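Local coordinates for SIS domain protein (Listeria monocytogenes str. 4b F2365, PDB 3FXA), which is of unconfirmed function but carries a SIS (sugar isomerase) domain and is thought to be a sugar-phosphate isomerase, at residues I11-T14 with W15-A19. Sequence-based numbering, arbitrary orientation.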
# COMPACT_ATOMS: atom_id res chain seq x y z
N ILE A 11 -3.47 -30.47 -3.95
CA ILE A 11 -4.11 -29.33 -4.60
C ILE A 11 -5.63 -29.50 -4.70
O ILE A 11 -6.39 -28.64 -4.25
CB ILE A 11 -3.48 -29.02 -5.99
CG1 ILE A 11 -2.09 -28.38 -5.78
CG2 ILE A 11 -4.38 -28.07 -6.83
CD1 ILE A 11 -1.32 -28.02 -7.07
N HIS A 12 -6.08 -30.62 -5.26
CA HIS A 12 -7.55 -30.86 -5.40
C HIS A 12 -8.32 -30.85 -4.08
O HIS A 12 -9.48 -30.38 -4.05
CB HIS A 12 -7.85 -32.18 -6.14
CG HIS A 12 -7.39 -32.18 -7.56
ND1 HIS A 12 -6.98 -33.33 -8.20
CD2 HIS A 12 -7.22 -31.17 -8.43
CE1 HIS A 12 -6.62 -33.03 -9.44
NE2 HIS A 12 -6.74 -31.72 -9.60
N GLN A 13 -7.69 -31.37 -3.02
CA GLN A 13 -8.29 -31.40 -1.68
C GLN A 13 -8.51 -29.96 -1.20
O GLN A 13 -9.58 -29.61 -0.68
CB GLN A 13 -7.38 -32.16 -0.70
CG GLN A 13 -7.92 -32.36 0.73
CD GLN A 13 -8.75 -33.62 0.94
OE1 GLN A 13 -8.74 -34.18 2.03
NE2 GLN A 13 -9.42 -34.08 -0.10
N THR A 14 -7.51 -29.10 -1.42
CA THR A 14 -7.62 -27.69 -1.01
C THR A 14 -8.79 -27.01 -1.72
O THR A 14 -9.59 -26.35 -1.06
CB THR A 14 -6.30 -26.89 -1.25
OG1 THR A 14 -5.30 -27.39 -0.35
CG2 THR A 14 -6.51 -25.41 -0.99
N TRP A 15 -8.91 -27.20 -3.04
CA TRP A 15 -10.00 -26.59 -3.80
C TRP A 15 -11.36 -27.12 -3.36
O TRP A 15 -12.31 -26.34 -3.31
CB TRP A 15 -9.83 -26.79 -5.31
CG TRP A 15 -8.64 -26.10 -5.89
CD1 TRP A 15 -8.02 -24.96 -5.40
CD2 TRP A 15 -7.99 -26.40 -7.13
NE1 TRP A 15 -7.00 -24.59 -6.23
CE2 TRP A 15 -6.96 -25.46 -7.30
CE3 TRP A 15 -8.15 -27.41 -8.09
CZ2 TRP A 15 -6.10 -25.47 -8.40
CZ3 TRP A 15 -7.30 -27.42 -9.20
CH2 TRP A 15 -6.27 -26.46 -9.34
N GLN A 16 -11.44 -28.41 -3.02
CA GLN A 16 -12.69 -29.00 -2.51
C GLN A 16 -13.13 -28.29 -1.24
O GLN A 16 -14.26 -27.86 -1.14
CB GLN A 16 -12.58 -30.52 -2.26
CG GLN A 16 -12.58 -31.39 -3.52
CD GLN A 16 -12.42 -32.88 -3.21
OE1 GLN A 16 -11.88 -33.63 -4.02
NE2 GLN A 16 -12.88 -33.30 -2.04
N GLU A 17 -12.20 -28.14 -0.29
CA GLU A 17 -12.48 -27.48 0.99
C GLU A 17 -12.85 -25.99 0.83
O GLU A 17 -13.77 -25.50 1.50
CB GLU A 17 -11.35 -27.68 2.00
CG GLU A 17 -11.13 -29.15 2.39
CD GLU A 17 -10.10 -29.36 3.48
OE1 GLU A 17 -10.01 -28.53 4.41
OE2 GLU A 17 -9.40 -30.39 3.43
N GLU A 18 -12.15 -25.29 -0.06
CA GLU A 18 -12.48 -23.87 -0.35
C GLU A 18 -13.85 -23.74 -1.02
O GLU A 18 -14.65 -22.90 -0.61
CB GLU A 18 -11.38 -23.19 -1.17
CG GLU A 18 -10.14 -22.99 -0.31
CD GLU A 18 -9.11 -22.10 -0.96
OE1 GLU A 18 -8.91 -22.15 -2.19
OE2 GLU A 18 -8.49 -21.33 -0.21
N ALA A 19 -14.13 -24.59 -2.01
CA ALA A 19 -15.47 -24.57 -2.63
C ALA A 19 -16.56 -24.83 -1.59
O ALA A 19 -17.58 -24.13 -1.59
CB ALA A 19 -15.56 -25.62 -3.75
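Ile-11 and Trp-15 pack against each other one turn apart on the N-terminal helix 4-23, a local i to i+4 contact on an arm that reaches out from the body of the subunit. The methyl CG2 of Ile-11 sits over one face of the indole, 3.5 Å from the centroid of the six-membered ring and 13° off its normal, a CH-pi contact. Its chi1 of -74° turns CG2 anti to the backbone N, and the two side chains run alongside each other in the same direction. His-12 comes to the rim of the same ring, on the same side of its plane as that methyl; the imidazole is inclined at 48° to it, and its CD2 lies 3.8 Å from Trp-15 CZ3. Both neighbours thus contact the benzo half of the indole from one side, the isoleucine over the face and the histidine out at the rim, while Trp-15 NE1 makes a weak hydrogen bond to the carbonyl O of Ala-165 of the second subunit.

Underneath, four successive backbone bonds hold the turn, from Trp-15 N to Ile-11 O at 3.1 Å through to Glu-18 N to Thr-14 O at 2.9 Å. On the more exposed flank, Gln-13 has its CG anti to the backbone N, and this CG lies 3.7 Å from Glu-17 OE2, a loose approach with the amide and carboxylate planes steeply inclined. Glu-18 is buried, with no partner in the model for OE1, and its OE2 lies close to Asp-168 OD2 of the second subunit.

Ile-11, Thr-14, Trp-15 and Glu-18 form an i, i+3, i+4, i+7 stripe that packs on Ala-165, Ala-169 and Val-172 of helix 157-177 of the second subunit, the pattern of an amphipathic helix at a helix-helix subunit interface.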